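Local coordinates for choline binding protein PCPA (Streptococcus pneumoniae, PDB 4CP6), which probably anchors to choline on the pneumococcal surface and presents a leucine-rich repeat domain that is a vaccine antigen, at residues S250-K255 / K273-E278; K234-L239 / P254-E259. One frame throughout, in Å; residues are numbered along the deposited sequence.

Interactions 1 and 2 lie next to each other in the leucine-rich repeat solenoid and share Pro254 and Lys255, so the chain passes from one directly into the other. Interaction 1 pairs strands 250-252 and 273-275 of a parallel sheet and is partly buried, with Thr253, Leu274 and Leu276 buried. Interaction 2 is a surface contact in which the turn at 254-257 and the start of strand 259-260 meet the loop leading into strand 238-241 and that strand's first residues. A regular backbone ladder, waters and a hydroxyl-amide bond from buried Thr253 hold the first; one carbonyl shared by two N-H groups, and lysine methylenes, hold the second. Asn277 bonding to Thr257, and Leu239 packing on Thr253 and Tyr251, tie them together.

Interaction 1: residues S250-K255 / K273-E278; sequences SYKTPK and KLELNE
Tyr251 and Leu274 sit side by side in a parallel pair of strands, with Leu274 CD1 at the edge of the tyrosine ring, in its plane, 3.7 Å from Tyr251 CD2. Three backbone bonds make the ladder: Tyr251 N gives to Lys273 O, Glu275 N to Tyr251 O at 2.9 Å and 169°, and Thr253 N to Glu275 O. Two of these acceptors are used again by water: water 1 donates to Tyr251 O and Glu275 OE1, and water 2 joins Glu275 O to Thr253 O. The Glu275 carboxylate lies alongside the Lys252 chain, OE1 3.4 Å from Lys252 CE, while Lys252 NZ stays 4.7 Å from that oxygen, too far for a salt bridge, so any attraction is probably weak.

Beyond the strands, side chains take over. Thr253 OG1 donates to Asn277 OD1 at 2.6 Å; its chi1 of 56° points OG1 at Asn277 and leaves CG2 anti to the carbonyl carbon, 3.7 Å from Leu276 CD2. Threonine suits this buried place by offering a donor and a methyl together. The amide of Asn277 works at both ends: ND2 gives to Glu278 O, from above that carbonyl's plane, and to Thr257 O. Strand 250-252 is outermost in its sheet; strand 273-275 lies between it and strand 296-298, and the Tyr251 side chain touches strands 230-233 and 238-241, its ring edge-to-face with Tyr242.

Interaction 2: residues K234-L239 / P254-E259; sequences KDKTQL and PKETKE
Lys236 reaches Pro254 through a chain folded twice near its end: chi3 of 72° turns CE, and chi4 of 71° turns NZ, which comes to rest 3.8 Å from Pro254 CG. Glu256 is bent as well, chi2 of 88° swinging its CD aside, and its OE1 lies 3.5 Å from Lys236 CE. The two chains cross obliquely, and Lys236 NZ remains 4.7 Å from Glu256 OE1, so the charges are near without touching. A long, flexible lysine suits the place because its methylenes can pack on the proline ring while its ammonium group makes a cation-pi contact with Phe232.

Thr237 is the centre of the backbone contact. Its O accepts two N-H groups, from Lys258 N at 2.8 Å and from Glu259 N at 3.1 Å; the Glu259 bond is nearly in line with the carbonyl, while Lys258 approaches at a more bent angle. Leu239 N then gives to Glu259 O, completing a short parallel bridge. On its own side, Thr237 offers both N and OG1 to Asp235 OD1, from the same face of the carboxylate; the N-H bond makes an Asx turn, and Ser233 OG also bonds to OD1. Across the gap the type I turn is braced similarly: Thr257 N and Thr257 OG1 both reach Pro254 O, one carbonyl gripped by two donors of one threonine.

Next to the bridge, Gln238 and Glu259 run side by side, with Gln238 NE2 3.6 Å from Glu259 OE2. Lys258 lays its chain beside Thr237, whose CG2 lies 3.7 Å from Lys258 NZ and a little farther from its CG and CD. The chemistry thus implies a joint fixed by Thr237 O with its two N-H donors and by the Leu239 N bond to Glu259 O, whereas its charged side chains pack mainly through their hydrocarbon parts and probably add only diffuse electrostatic attraction.

Interaction 1: residues S250-K255 / K273-E278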
# COMPACT_ATOMS: atom_id res chain seq x y z
N SER A 250 -13.71 -6.15 -17.89
CA SER A 250 -12.76 -5.56 -18.82
C SER A 250 -12.60 -4.09 -18.47
O SER A 250 -13.50 -3.48 -17.88
CB SER A 250 -13.23 -5.70 -20.26
OG SER A 250 -14.49 -5.05 -20.39
N TYR A 251 -11.47 -3.52 -18.83
CA TYR A 251 -11.17 -2.12 -18.52
C TYR A 251 -10.19 -1.59 -19.51
O TYR A 251 -9.28 -2.32 -19.95
CB TYR A 251 -10.58 -2.00 -17.09
CG TYR A 251 -10.33 -0.58 -16.62
CD1 TYR A 251 -11.38 0.24 -16.24
CD2 TYR A 251 -9.03 -0.08 -16.49
CE1 TYR A 251 -11.16 1.54 -15.81
CE2 TYR A 251 -8.79 1.21 -16.04
CZ TYR A 251 -9.87 2.02 -15.72
OH TYR A 251 -9.66 3.30 -15.28
N LYS A 252 -10.35 -0.30 -19.85
CA LYS A 252 -9.44 0.41 -20.71
C LYS A 252 -8.93 1.64 -19.96
O LYS A 252 -9.73 2.44 -19.51
CB LYS A 252 -10.13 0.87 -22.01
CG LYS A 252 -10.66 -0.28 -22.86
CD LYS A 252 -11.33 0.23 -24.15
CE LYS A 252 -12.21 -0.84 -24.74
NZ LYS A 252 -13.58 -0.31 -25.00
N THR A 253 -7.61 1.79 -19.82
CA THR A 253 -7.09 3.00 -19.17
C THR A 253 -7.37 4.19 -20.10
O THR A 253 -7.35 4.08 -21.34
CB THR A 253 -5.60 2.86 -18.86
OG1 THR A 253 -4.89 2.53 -20.08
CG2 THR A 253 -5.33 1.84 -17.80
N PRO A 254 -7.59 5.38 -19.50
CA PRO A 254 -7.85 6.57 -20.34
C PRO A 254 -6.65 6.99 -21.16
O PRO A 254 -5.50 6.66 -20.83
CB PRO A 254 -8.24 7.65 -19.32
CG PRO A 254 -7.73 7.18 -18.00
CD PRO A 254 -7.66 5.67 -18.06
N LYS A 255 -6.90 7.71 -22.27
CA LYS A 255 -5.84 8.10 -23.19
C LYS A 255 -4.73 8.96 -22.56
O LYS A 255 -3.61 8.96 -23.07
CB LYS A 255 -6.44 8.81 -24.42
CG LYS A 255 -7.15 10.14 -24.12
CD LYS A 255 -7.49 10.88 -25.42
CE LYS A 255 -8.06 12.24 -25.15
NZ LYS A 255 -8.39 12.94 -26.42
N LYS A 273 -9.69 -8.62 -18.65
CA LYS A 273 -9.08 -8.05 -19.84
C LYS A 273 -8.73 -6.59 -19.57
O LYS A 273 -9.61 -5.81 -19.18
CB LYS A 273 -10.05 -8.18 -21.03
CG LYS A 273 -9.54 -7.56 -22.33
CD LYS A 273 -10.49 -7.84 -23.49
CE LYS A 273 -10.05 -7.09 -24.73
NZ LYS A 273 -11.02 -7.25 -25.85
N LEU A 274 -7.47 -6.24 -19.77
CA LEU A 274 -7.01 -4.88 -19.53
C LEU A 274 -6.35 -4.35 -20.78
O LEU A 274 -5.43 -4.99 -21.32
CB LEU A 274 -6.04 -4.87 -18.36
CG LEU A 274 -5.37 -3.54 -18.02
CD1 LEU A 274 -6.42 -2.44 -17.67
CD2 LEU A 274 -4.45 -3.73 -16.84
N GLU A 275 -6.85 -3.22 -21.28
CA GLU A 275 -6.23 -2.60 -22.44
C GLU A 275 -5.55 -1.33 -22.01
O GLU A 275 -6.24 -0.44 -21.50
CB GLU A 275 -7.24 -2.32 -23.55
CG GLU A 275 -7.60 -3.59 -24.29
CD GLU A 275 -8.59 -3.32 -25.40
OE1 GLU A 275 -9.79 -3.15 -25.08
OE2 GLU A 275 -8.15 -3.15 -26.55
N LEU A 276 -4.22 -1.28 -22.12
CA LEU A 276 -3.47 -0.06 -21.79
C LEU A 276 -3.43 0.81 -23.02
O LEU A 276 -3.60 0.35 -24.16
CB LEU A 276 -2.08 -0.36 -21.25
CG LEU A 276 -2.07 -1.28 -20.02
CD1 LEU A 276 -0.67 -1.52 -19.53
CD2 LEU A 276 -2.88 -0.70 -18.87
N ASN A 277 -3.28 2.11 -22.78
CA ASN A 277 -3.36 3.07 -23.87
C ASN A 277 -2.01 3.49 -24.44
O ASN A 277 -1.02 3.60 -23.70
CB ASN A 277 -4.00 4.36 -23.32
CG ASN A 277 -3.24 4.91 -22.12
OD1 ASN A 277 -3.21 4.32 -21.03
ND2 ASN A 277 -2.51 6.00 -22.27
N GLU A 278 -1.97 3.85 -25.75
CA GLU A 278 -0.78 4.48 -26.26
C GLU A 278 -0.59 5.79 -25.48
O GLU A 278 -1.57 6.51 -25.23
CB GLU A 278 -0.92 4.81 -27.75
CG GLU A 278 -0.64 3.63 -28.64
CD GLU A 278 0.62 2.84 -28.33
OE1 GLU A 278 1.68 3.46 -28.05
OE2 GLU A 278 0.54 1.60 -28.41
O HOH W 1 -10.46 -3.85 -22.37
O HOH W 2 -6.54 2.02 -23.03
O HOH W 3 -2.02 9.39 -25.91

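Interaction 2: residues K234-L239 / P254-E259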
# COMPACT_ATOMS: atom_id res chain seq x y z
N LYS A 234 -5.53 14.28 -10.70
CA LYS A 234 -6.55 15.09 -11.35
C LYS A 234 -6.39 15.15 -12.89
O LYS A 234 -7.39 15.06 -13.62
CB LYS A 234 -6.50 16.50 -10.73
CG LYS A 234 -7.55 17.45 -11.26
CD LYS A 234 -8.88 17.24 -10.63
CE LYS A 234 -9.83 18.33 -11.06
NZ LYS A 234 -11.16 18.15 -10.44
N ASP A 235 -5.14 15.22 -13.36
CA ASP A 235 -4.86 15.29 -14.81
C ASP A 235 -4.91 13.92 -15.52
O ASP A 235 -4.70 13.86 -16.75
CB ASP A 235 -3.53 16.01 -15.06
CG ASP A 235 -2.27 15.32 -14.52
OD1 ASP A 235 -2.35 14.12 -14.17
OD2 ASP A 235 -1.22 15.98 -14.44
N LYS A 236 -5.20 12.82 -14.77
CA LYS A 236 -5.33 11.45 -15.29
C LYS A 236 -4.03 10.90 -15.87
O LYS A 236 -4.06 9.82 -16.47
CB LYS A 236 -6.51 11.32 -16.28
CG LYS A 236 -7.87 11.53 -15.60
CD LYS A 236 -9.00 11.89 -16.58
CE LYS A 236 -9.48 10.76 -17.48
NZ LYS A 236 -10.23 9.72 -16.73
N THR A 237 -2.88 11.56 -15.60
CA THR A 237 -1.60 11.01 -16.05
C THR A 237 -1.15 9.84 -15.18
O THR A 237 -0.36 9.01 -15.65
CB THR A 237 -0.51 12.06 -16.11
OG1 THR A 237 -0.22 12.58 -14.79
CG2 THR A 237 -0.84 13.17 -17.10
N GLN A 238 -1.63 9.77 -13.93
CA GLN A 238 -1.24 8.69 -13.02
C GLN A 238 -2.46 7.92 -12.63
O GLN A 238 -3.39 8.51 -12.05
CB GLN A 238 -0.53 9.25 -11.74
CG GLN A 238 0.66 10.17 -12.04
CD GLN A 238 1.25 10.84 -10.83
OE1 GLN A 238 1.07 12.04 -10.61
NE2 GLN A 238 2.04 10.09 -10.08
N LEU A 239 -2.50 6.61 -12.92
CA LEU A 239 -3.54 5.75 -12.40
C LEU A 239 -2.95 5.26 -11.08
O LEU A 239 -1.97 4.50 -11.06
CB LEU A 239 -3.89 4.61 -13.38
CG LEU A 239 -5.15 3.83 -13.03
CD1 LEU A 239 -5.65 3.05 -14.27
CD2 LEU A 239 -4.93 2.88 -11.81
N PRO A 254 -7.59 5.38 -19.50
CA PRO A 254 -7.85 6.57 -20.34
C PRO A 254 -6.65 6.99 -21.16
O PRO A 254 -5.50 6.66 -20.83
CB PRO A 254 -8.24 7.65 -19.32
CG PRO A 254 -7.73 7.18 -18.00
CD PRO A 254 -7.66 5.67 -18.06
N LYS A 255 -6.90 7.71 -22.27
CA LYS A 255 -5.84 8.10 -23.19
C LYS A 255 -4.73 8.96 -22.56
O LYS A 255 -3.61 8.96 -23.07
CB LYS A 255 -6.44 8.81 -24.42
CG LYS A 255 -7.15 10.14 -24.12
CD LYS A 255 -7.49 10.88 -25.42
CE LYS A 255 -8.06 12.24 -25.15
NZ LYS A 255 -8.39 12.94 -26.42
N GLU A 256 -5.03 9.67 -21.45
CA GLU A 256 -4.07 10.54 -20.78
C GLU A 256 -3.08 9.80 -19.91
O GLU A 256 -2.11 10.39 -19.51
CB GLU A 256 -4.81 11.52 -19.85
CG GLU A 256 -5.74 12.51 -20.55
CD GLU A 256 -7.16 12.04 -20.79
OE1 GLU A 256 -7.52 10.93 -20.33
OE2 GLU A 256 -7.93 12.79 -21.43
N THR A 257 -3.34 8.51 -19.59
CA THR A 257 -2.48 7.79 -18.65
C THR A 257 -1.04 7.71 -19.11
O THR A 257 -0.79 7.29 -20.25
CB THR A 257 -3.03 6.41 -18.33
OG1 THR A 257 -4.46 6.41 -18.28
CG2 THR A 257 -2.46 5.83 -17.05
N LYS A 258 -0.10 8.10 -18.25
CA LYS A 258 1.34 8.00 -18.52
C LYS A 258 1.96 6.90 -17.65
O LYS A 258 2.98 6.31 -18.03
CB LYS A 258 2.05 9.32 -18.23
CG LYS A 258 1.54 10.45 -19.12
CD LYS A 258 2.46 11.66 -19.07
CE LYS A 258 2.30 12.54 -20.30
NZ LYS A 258 1.33 13.65 -20.07
N GLU A 259 1.38 6.64 -16.47
CA GLU A 259 1.95 5.60 -15.62
C GLU A 259 0.92 4.93 -14.77
O GLU A 259 -0.07 5.56 -14.34
CB GLU A 259 3.09 6.14 -14.75
CG GLU A 259 2.66 7.10 -13.68
CD GLU A 259 3.79 7.56 -12.78
OE1 GLU A 259 4.42 6.71 -12.10
OE2 GLU A 259 4.04 8.78 -12.76